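PDB 1U60: probable glutaminase ybaS, which catalyses the hydrolysis of L-glutamine to L-glutamate and ammonium, as a member of the beta-lactamase clan. Local coordinates for residues Gln8-Gln13 with Ala297-Gln302; Ile171-Tyr176 with Asp184-Cys189; Pro271-Ile276 with Leu303-Phe308. All blocks are in the same frame, centred on the assembly; numbering follows the deposited sequence.

How the contacts relate
Contacts 1 and 3 are neighbours, their centres 12 Å apart. Contact 1 pairs helix 290-303 with the N-terminal helix 4-18; contact 3 uses the chain that follows helix 290-303 and takes it back across the start of strand 274-279. They meet directly: Ala300 O lies 3.0 Å from Tyr305 N, a probable hydrogen bond, and Ala10 CB packs on Leu303 CD2. Contact 2 sits on the other side of the chain's centre, its own centre 41 Å from contact 1 and 37 Å from contact 3. It alone approaches the predicted substrate site: the side chain of Cys189 is about 4 Å from that of Asn168 and about 6 Å from that of Tyr192.

Contact 1: Gln8-Gln13 with Ala297-Gln302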
loop_
_atom_site.group_PDB
_atom_site.type_symbol
_atom_site.label_atom_id
_atom_site.label_comp_id
_atom_site.label_asym_id
_atom_site.label_seq_id
_atom_site.Cartn_x
_atom_site.Cartn_y
_atom_site.Cartn_z
ATOM N N GLN A 8 9.570 -26.691 -5.014
ATOM C CA GLN A 8 8.589 -27.632 -5.479
ATOM C C GLN A 8 7.715 -28.081 -4.294
ATOM O O GLN A 8 6.522 -28.218 -4.442
ATOM C CB GLN A 8 9.233 -28.836 -6.158
ATOM C CG GLN A 8 8.175 -29.794 -6.699
ATOM C CD GLN A 8 7.456 -29.241 -7.925
ATOM O OE1 GLN A 8 6.228 -29.211 -7.994
ATOM N NE2 GLN A 8 8.219 -28.809 -8.888
ATOM N N GLN A 9 8.314 -28.275 -3.119
ATOM C CA GLN A 9 7.538 -28.635 -1.925
ATOM C C GLN A 9 6.532 -27.583 -1.548
ATOM O O GLN A 9 5.437 -27.893 -1.123
ATOM C CB GLN A 9 8.432 -28.866 -0.694
ATOM C CG GLN A 9 9.177 -30.184 -0.679
ATOM C CD GLN A 9 10.065 -30.317 0.549
ATOM O OE1 GLN A 9 9.748 -29.741 1.620
ATOM N NE2 GLN A 9 11.167 -31.079 0.419
ATOM N N ALA A 10 6.920 -26.320 -1.673
ATOM C CA ALA A 10 6.031 -25.221 -1.359
ATOM C C ALA A 10 4.824 -25.179 -2.258
ATOM O O ALA A 10 3.731 -25.065 -1.749
ATOM C CB ALA A 10 6.777 -23.890 -1.369
ATOM N N VAL A 11 4.977 -25.307 -3.593
ATOM C CA VAL A 11 3.807 -25.309 -4.456
ATOM C C VAL A 11 2.966 -26.589 -4.265
ATOM O O VAL A 11 1.749 -26.519 -4.340
ATOM C CB VAL A 11 4.086 -25.128 -6.004
ATOM C CG1 VAL A 11 4.800 -23.789 -6.250
ATOM C CG2 VAL A 11 4.861 -26.241 -6.589
ATOM N N ASP A 12 3.624 -27.732 -4.083
ATOM C CA ASP A 12 2.914 -28.989 -3.756
ATOM C C ASP A 12 2.056 -28.908 -2.501
ATOM O O ASP A 12 0.871 -29.272 -2.516
ATOM C CB ASP A 12 3.914 -30.161 -3.634
ATOM C CG ASP A 12 4.448 -30.612 -5.009
ATOM O OD1 ASP A 12 3.944 -30.145 -6.043
ATOM O OD2 ASP A 12 5.349 -31.461 -5.135
ATOM N N GLN A 13 2.622 -28.395 -1.426
ATOM C CA GLN A 13 1.879 -28.257 -0.169
ATOM C C GLN A 13 0.772 -27.218 -0.248
ATOM O O GLN A 13 -0.312 -27.414 0.305
ATOM C CB GLN A 13 2.850 -27.962 0.974
ATOM C CG GLN A 13 3.855 -29.116 1.139
ATOM C CD GLN A 13 4.792 -29.007 2.341
ATOM O OE1 GLN A 13 4.821 -27.984 3.043
ATOM N NE2 GLN A 13 5.564 -30.079 2.582
ATOM N N ALA A 297 -0.657 -17.078 -0.964
ATOM C CA ALA A 297 -0.274 -16.746 0.401
ATOM C C ALA A 297 0.501 -17.879 1.053
ATOM O O ALA A 297 1.473 -17.670 1.767
ATOM C CB ALA A 297 -1.520 -16.395 1.228
ATOM N N SER A 298 0.049 -19.117 0.813
ATOM C CA SER A 298 0.718 -20.277 1.391
ATOM C C SER A 298 2.176 -20.408 0.930
ATOM O O SER A 298 3.086 -20.576 1.723
ATOM C CB SER A 298 -0.052 -21.553 1.056
ATOM O OG SER A 298 0.676 -22.676 1.578
ATOM N N VAL A 299 2.427 -20.279 -0.379
ATOM C CA VAL A 299 3.770 -20.367 -0.884
ATOM C C VAL A 299 4.638 -19.280 -0.229
ATOM O O VAL A 299 5.757 -19.546 0.250
ATOM C CB VAL A 299 3.786 -20.251 -2.425
ATOM C CG1 VAL A 299 5.253 -20.161 -2.994
ATOM C CG2 VAL A 299 3.065 -21.434 -3.082
ATOM N N ALA A 300 4.105 -18.048 -0.202
ATOM C CA ALA A 300 4.864 -16.930 0.292
ATOM C C ALA A 300 5.158 -17.148 1.789
ATOM O O ALA A 300 6.272 -16.863 2.260
ATOM C CB ALA A 300 4.114 -15.613 0.079
ATOM N N LYS A 301 4.196 -17.690 2.520
ATOM C CA LYS A 301 4.370 -17.892 3.966
ATOM C C LYS A 301 5.385 -19.010 4.226
ATOM O O LYS A 301 6.240 -18.918 5.110
ATOM C CB LYS A 301 3.058 -18.278 4.605
ATOM C CG LYS A 301 3.138 -18.454 6.116
ATOM C CD LYS A 301 1.768 -18.351 6.776
ATOM C CE LYS A 301 1.873 -18.456 8.300
ATOM N NZ LYS A 301 1.119 -19.635 8.805
ATOM N N GLN A 302 5.282 -20.079 3.461
ATOM C CA GLN A 302 6.193 -21.219 3.610
ATOM C C GLN A 302 7.632 -20.813 3.287
ATOM O O GLN A 302 8.551 -21.312 3.924
ATOM C CB GLN A 302 5.808 -22.367 2.693
ATOM C CG GLN A 302 4.561 -23.174 3.058
ATOM C CD GLN A 302 4.279 -24.238 1.996
ATOM O OE1 GLN A 302 5.017 -25.240 1.914
ATOM N NE2 GLN A 302 3.281 -23.982 1.126
#
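This is a helix-helix contact between the two ends of the chain: helix 4-18 and helix 290-303 lie side by side against the five-stranded antiparallel sheet. The short segments run roughly antiparallel, at 141° between their N-to-C directions, with axes 8.8 Å apart at closest approach. Ala10 and Val299 mark the crossing, and the small methyl of Ala10, directed at the partner helix, lies there.

The polar half is built around the amide of Gln302. Its CG stands anti to the carbonyl carbon, and the chain runs on extended, so the amide reaches across to the backbone of the other helix. There NE2 donates to Ala10 O at 3.1 Å, arriving in the carbonyl plane on a lone pair, although the bond is bent (142° at the hydrogen). The same nitrogen, Gln302 NE2, reaches Ser298 OG, one turn back on its own helix, at 2.9 Å. Both acceptors lie out of the amide plane, so neither bond is ideal, but together they fix which way the amide is turned. OE1 of Gln302 then points at the other helix, resting 3.4 Å from Ala10 CA and 3.6 Å from Gln13 CB. The side chains of Gln13 and Gln302 cross obliquely with their amide planes nearly parallel.

The apolar half faces the sheet. Val299 has CG1 anti to the backbone N, which leaves CG2 directed at the neighbouring helix, 3.9 Å from Ala10 O and 4.3 Å from Val11 CG1. Val11 and Val299 also both pack on Val43 and Ile45 of strand 42-47, so both valines join the helices to the sheet.

N- and C-terminal helices paired on one face of a five-stranded antiparallel sheet are characteristic of the serine beta-lactamase fold, to whose clan this glutaminase belongs.

Contact 2: Ile171-Tyr176 with Asp184-Cys189; sequences IAWLLY and DAMEAC
Aromatic contacts dominate where helix 166-178 meets the first turn of helix 185-195, two consecutive helices joined by a short connection and folded back on each other. The indole of Trp173, with CG anti to the carbonyl carbon, carries two methyl groups on the same face. Ala185 CB lies over the six-membered ring, 3.6 Å from its centroid and only 10° off the normal, a well-centred CH-pi contact. Met186 CE covers the five-membered ring less squarely, 3.4 Å from Trp173 NE1. The methionine chain bends at chi2 and chi3, bringing the methyl back over the indole; Met186 SD sits obliquely, 4.8 Å from the centroid of the Trp173 five-membered ring, in a Met-aromatic contact.

Apolar packing fills the crossing itself. Ala172 CB touches Met186 CE at 3.9 Å, and also meets Ala185 CB and Cys189 CB, while Tyr176 offers its CB to Ala185 CB. With alanines facing each other at the crossing, the axes come to 9.1 Å, at 132° between directions.

Asp184 supplies the polar element at the helix start. It is the N-cap: Asp184 OD2 accepts from Glu187 N at 3.0 Å through the anti lone pair, with a weak second bond from Met186 N.

The Cys189 side chain lies about 4 Å from that of Asn168, a predicted substrate-binding residue. Ile171 and Ala188 pack on helix 117-126, and Ile171, Leu174 and Leu175 on helix 101-106; Glu187 adds a salt bridge to Arg135 of helix 132-147.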
loop_
_atom_site.group_PDB
_atom_site.type_symbol
_atom_site.label_atom_id
_atom_site.label_comp_id
_atom_site.label_asym_id
_atom_site.label_seq_id
_atom_site.Cartn_x
_atom_site.Cartn_y
_atom_site.Cartn_z
ATOM N N ILE A 171 -17.932 4.806 -18.049
ATOM C CA ILE A 171 -16.699 5.260 -17.444
ATOM C C ILE A 171 -15.770 5.961 -18.447
ATOM O O ILE A 171 -15.188 7.015 -18.133
ATOM C CB ILE A 171 -15.992 4.091 -16.697
ATOM C CG1 ILE A 171 -16.753 3.720 -15.432
ATOM C CG2 ILE A 171 -14.577 4.485 -16.306
ATOM C CD1 ILE A 171 -16.235 2.504 -14.713
ATOM N N ALA A 172 -15.644 5.415 -19.652
ATOM C CA ALA A 172 -14.829 6.023 -20.667
ATOM C C ALA A 172 -15.312 7.446 -20.984
ATOM O O ALA A 172 -14.524 8.341 -21.146
ATOM C CB ALA A 172 -14.840 5.219 -21.875
ATOM N N TRP A 173 -16.617 7.635 -21.089
ATOM C CA TRP A 173 -17.156 8.948 -21.372
ATOM C C TRP A 173 -16.980 9.897 -20.195
ATOM O O TRP A 173 -16.746 11.085 -20.407
ATOM C CB TRP A 173 -18.649 8.851 -21.816
ATOM C CG TRP A 173 -18.846 8.402 -23.239
ATOM C CD1 TRP A 173 -19.534 7.318 -23.646
ATOM C CD2 TRP A 173 -18.354 9.027 -24.442
ATOM N NE1 TRP A 173 -19.512 7.207 -25.013
ATOM C CE2 TRP A 173 -18.778 8.234 -25.531
ATOM C CE3 TRP A 173 -17.570 10.158 -24.702
ATOM C CZ2 TRP A 173 -18.482 8.551 -26.867
ATOM C CZ3 TRP A 173 -17.280 10.484 -26.013
ATOM C CH2 TRP A 173 -17.719 9.679 -27.080
ATOM N N LEU A 174 -17.122 9.418 -18.955
ATOM C CA LEU A 174 -16.851 10.242 -17.799
ATOM C C LEU A 174 -15.401 10.743 -17.750
ATOM O O LEU A 174 -15.135 11.937 -17.471
ATOM C CB LEU A 174 -17.115 9.495 -16.508
ATOM C CG LEU A 174 -18.587 9.226 -16.180
ATOM C CD1 LEU A 174 -18.689 8.328 -14.963
ATOM C CD2 LEU A 174 -19.397 10.533 -16.017
ATOM N N LEU A 175 -14.468 9.841 -17.975
ATOM C CA LEU A 175 -13.053 10.212 -18.130
ATOM C C LEU A 175 -12.856 11.249 -19.257
ATOM O O LEU A 175 -12.232 12.298 -19.052
ATOM C CB LEU A 175 -12.198 8.975 -18.374
ATOM C CG LEU A 175 -12.161 8.023 -17.195
ATOM C CD1 LEU A 175 -11.725 6.676 -17.679
ATOM C CD2 LEU A 175 -11.227 8.527 -16.120
ATOM N N TYR A 176 -13.409 10.989 -20.424
ATOM C CA TYR A 176 -13.211 11.850 -21.574
ATOM C C TYR A 176 -13.742 13.253 -21.269
ATOM O O TYR A 176 -13.091 14.288 -21.587
ATOM C CB TYR A 176 -13.933 11.280 -22.758
ATOM C CG TYR A 176 -13.644 12.007 -24.048
ATOM C CD1 TYR A 176 -14.446 13.068 -24.464
ATOM C CD2 TYR A 176 -12.569 11.636 -24.843
ATOM C CE1 TYR A 176 -14.184 13.755 -25.632
ATOM C CE2 TYR A 176 -12.296 12.314 -26.020
ATOM C CZ TYR A 176 -13.109 13.379 -26.411
ATOM O OH TYR A 176 -12.854 14.052 -27.580
ATOM N N ASP A 184 -9.775 8.795 -28.250
ATOM C CA ASP A 184 -11.209 8.623 -28.467
ATOM C C ASP A 184 -11.814 7.646 -27.441
ATOM O O ASP A 184 -11.231 6.600 -27.187
ATOM C CB ASP A 184 -11.373 8.110 -29.884
ATOM C CG ASP A 184 -12.788 7.732 -30.226
ATOM O OD1 ASP A 184 -13.587 8.645 -30.588
ATOM O OD2 ASP A 184 -13.212 6.549 -30.196
ATOM N N ALA A 185 -12.967 7.984 -26.861
ATOM C CA ALA A 185 -13.538 7.217 -25.747
ATOM C C ALA A 185 -13.828 5.771 -26.157
ATOM O O ALA A 185 -13.540 4.851 -25.397
ATOM C CB ALA A 185 -14.800 7.893 -25.226
ATOM N N MET A 186 -14.411 5.558 -27.337
ATOM C CA MET A 186 -14.830 4.214 -27.692
ATOM C C MET A 186 -13.615 3.374 -28.128
ATOM O O MET A 186 -13.582 2.204 -27.841
ATOM C CB MET A 186 -16.041 4.179 -28.663
ATOM C CG MET A 186 -17.407 4.563 -27.911
ATOM S SD MET A 186 -17.932 3.752 -26.229
ATOM C CE MET A 186 -17.131 4.819 -25.055
ATOM N N GLU A 187 -12.596 3.994 -28.740
ATOM C CA GLU A 187 -11.305 3.322 -28.950
ATOM C C GLU A 187 -10.682 2.822 -27.653
ATOM O O GLU A 187 -10.210 1.687 -27.593
ATOM C CB GLU A 187 -10.321 4.287 -29.647
ATOM C CG GLU A 187 -8.866 3.811 -29.755
ATOM C CD GLU A 187 -7.980 4.747 -30.587
ATOM O OE1 GLU A 187 -8.561 5.685 -31.235
ATOM O OE2 GLU A 187 -6.715 4.535 -30.601
ATOM N N ALA A 188 -10.613 3.686 -26.650
ATOM C CA ALA A 188 -10.073 3.276 -25.362
ATOM C C ALA A 188 -10.868 2.120 -24.765
ATOM O O ALA A 188 -10.299 1.162 -24.233
ATOM C CB ALA A 188 -10.031 4.433 -24.390
ATOM N N CYS A 189 -12.183 2.200 -24.863
ATOM C CA CYS A 189 -13.045 1.197 -24.260
ATOM C C CYS A 189 -12.854 -0.120 -25.009
ATOM O O CYS A 189 -12.718 -1.176 -24.409
ATOM C CB CYS A 189 -14.496 1.682 -24.238
ATOM S SG CYS A 189 -15.635 0.539 -23.413
#

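Contact 3: Pro271-Ile276 with Leu303-Phe308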
loop_
_atom_site.group_PDB
_atom_site.type_symbol
_atom_site.label_atom_id
_atom_site.label_comp_id
_atom_site.label_asym_id
_atom_site.label_seq_id
_atom_site.Cartn_x
_atom_site.Cartn_y
_atom_site.Cartn_z
ATOM N N PRO A 271 10.112 -9.137 -4.965
ATOM C CA PRO A 271 11.106 -8.318 -5.674
ATOM C C PRO A 271 12.499 -8.956 -5.543
ATOM O O PRO A 271 12.959 -9.326 -4.436
ATOM C CB PRO A 271 11.026 -6.948 -4.945
ATOM C CG PRO A 271 9.708 -6.905 -4.347
ATOM C CD PRO A 271 9.393 -8.344 -3.956
ATOM N N GLY A 272 13.161 -9.098 -6.676
ATOM C CA GLY A 272 14.470 -9.733 -6.745
ATOM C C GLY A 272 14.517 -11.247 -6.752
ATOM O O GLY A 272 15.604 -11.821 -6.900
ATOM N N VAL A 273 13.371 -11.919 -6.621
ATOM C CA VAL A 273 13.401 -13.343 -6.309
ATOM C C VAL A 273 12.530 -14.197 -7.220
ATOM O O VAL A 273 13.025 -15.110 -7.873
ATOM C CB VAL A 273 13.048 -13.598 -4.839
ATOM C CG1 VAL A 273 13.110 -15.127 -4.507
ATOM C CG2 VAL A 273 13.990 -12.813 -3.916
ATOM N N MET A 274 11.238 -13.916 -7.283
ATOM C CA MET A 274 10.312 -14.792 -8.004
ATOM C C MET A 274 8.940 -14.184 -8.228
ATOM O O MET A 274 8.540 -13.227 -7.572
ATOM C CB MET A 274 10.132 -16.126 -7.248
ATOM C CG MET A 274 9.447 -15.971 -5.892
ATOM S SD MET A 274 9.049 -17.526 -5.104
ATOM C CE MET A 274 10.690 -18.244 -4.999
ATOM N N GLY A 275 8.250 -14.711 -9.232
ATOM C CA GLY A 275 6.811 -14.559 -9.349
ATOM C C GLY A 275 6.100 -15.766 -8.788
ATOM O O GLY A 275 6.565 -16.894 -8.977
ATOM N N ILE A 276 4.974 -15.531 -8.114
ATOM C CA ILE A 276 4.138 -16.595 -7.590
ATOM C C ILE A 276 2.751 -16.340 -8.118
ATOM O O ILE A 276 2.198 -15.242 -8.026
ATOM C CB ILE A 276 4.089 -16.622 -6.037
ATOM C CG1 ILE A 276 5.473 -16.559 -5.440
ATOM C CG2 ILE A 276 3.228 -17.832 -5.487
ATOM C CD1 ILE A 276 5.492 -16.243 -3.886
ATOM N N LEU A 303 7.835 -19.911 2.314
ATOM C CA LEU A 303 9.177 -19.539 1.886
ATOM C C LEU A 303 9.695 -18.292 2.614
ATOM O O LEU A 303 10.858 -17.906 2.406
ATOM C CB LEU A 303 9.222 -19.353 0.352
ATOM C CG LEU A 303 8.910 -20.580 -0.493
ATOM C CD1 LEU A 303 8.975 -20.248 -1.991
ATOM C CD2 LEU A 303 9.823 -21.758 -0.130
ATOM N N GLY A 304 8.855 -17.682 3.462
ATOM C CA GLY A 304 9.236 -16.553 4.309
ATOM C C GLY A 304 9.362 -15.205 3.572
ATOM O O GLY A 304 10.178 -14.374 3.961
ATOM N N TYR A 305 8.598 -15.000 2.490
ATOM C CA TYR A 305 8.665 -13.730 1.725
ATOM C C TYR A 305 7.559 -12.741 2.039
ATOM O O TYR A 305 6.367 -13.085 1.988
ATOM C CB TYR A 305 8.632 -13.993 0.219
ATOM C CG TYR A 305 9.796 -14.822 -0.255
ATOM C CD1 TYR A 305 11.120 -14.399 -0.010
ATOM C CD2 TYR A 305 9.592 -15.985 -1.012
ATOM C CE1 TYR A 305 12.198 -15.140 -0.475
ATOM C CE2 TYR A 305 10.670 -16.725 -1.439
ATOM C CZ TYR A 305 11.959 -16.299 -1.184
ATOM O OH TYR A 305 13.055 -17.021 -1.628
ATOM N N ASN A 306 7.963 -11.517 2.376
ATOM C CA ASN A 306 7.082 -10.425 2.794
ATOM C C ASN A 306 7.949 -9.178 2.780
ATOM O O ASN A 306 8.998 -9.153 3.457
ATOM C CB ASN A 306 6.560 -10.671 4.211
ATOM C CG ASN A 306 5.569 -9.605 4.680
ATOM O OD1 ASN A 306 5.793 -8.431 4.473
ATOM N ND2 ASN A 306 4.521 -10.029 5.412
ATOM N N VAL A 307 7.591 -8.176 1.995
ATOM C CA VAL A 307 8.458 -7.000 1.863
ATOM C C VAL A 307 8.518 -6.133 3.146
ATOM O O VAL A 307 9.378 -5.249 3.248
ATOM C CB VAL A 307 8.076 -6.094 0.671
ATOM C CG1 VAL A 307 7.988 -6.876 -0.648
ATOM C CG2 VAL A 307 6.815 -5.301 0.919
ATOM N N PHE A 308 7.641 -6.394 4.117
ATOM C CA PHE A 308 7.659 -5.700 5.429
ATOM C C PHE A 308 8.468 -6.425 6.506
ATOM O O PHE A 308 8.458 -6.035 7.679
ATOM C CB PHE A 308 6.214 -5.457 5.891
ATOM C CG PHE A 308 5.373 -4.714 4.840
ATOM C CD1 PHE A 308 5.786 -3.458 4.387
ATOM C CD2 PHE A 308 4.231 -5.259 4.317
ATOM C CE1 PHE A 308 5.054 -2.773 3.436
ATOM C CE2 PHE A 308 3.504 -4.582 3.302
ATOM C CZ PHE A 308 3.935 -3.329 2.867
#
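The ring of Tyr305 is the flat group at the centre, and one face is occupied by its own chain: Leu303 O stands 3.9 Å above the plane, over the middle. Across the contact, Val273 and Met274 both meet the ring obliquely. Tyr305 has CG anti to the carbonyl carbon, which sends the ring toward the start of strand 274-279. It meets Val273 tip to tip, CG1 of the valine 3.4 Å from the phenol OH. Met274 crosses the Tyr305 ring at about a right angle and touches at CE2, its CE 3.9 Å away; SD lies 5.1 Å from the ring centroid, an oblique Met-aromatic contact. The other flat ring, Phe308, has Val307 CG2 centred above one face.

Met274 CG takes the crowded position between backbone N and carbonyl carbon (chi1 66°), and a bend at chi3 brings its methyl, CE, to Leu303 CD1 as well, at 4.0 Å. Farther along, Val307 CG1 rests on Pro271 CD at 3.9 Å, the two side chains crossing at about a right angle.

Backbone turns help to set these residues in place. Val273 and Met274 both face Val270 in a classic beta bulge. Gly304, with positive phi, ends helix 290-303 in a Schellman motif, and Asn306 OD1 accepts from Phe308 N at 2.8 Å to make an Asx turn. Val307 is also bonded to the backbone of Gly255. Pro271 and Val307 pack on Val307 of the second subunit as well, and Phe308 on Ala236 of that subunit.

Between the two segments everything is side-chain packing, with no backbone pairing. Their closest CA atoms, those of Pro271 and Val307, are 8.1 Å apart, so the C-terminal tail is held against the start of the central strand 274-279 and the bulged turn before it by methyls, a thioether, the phenol ring and the proline ring.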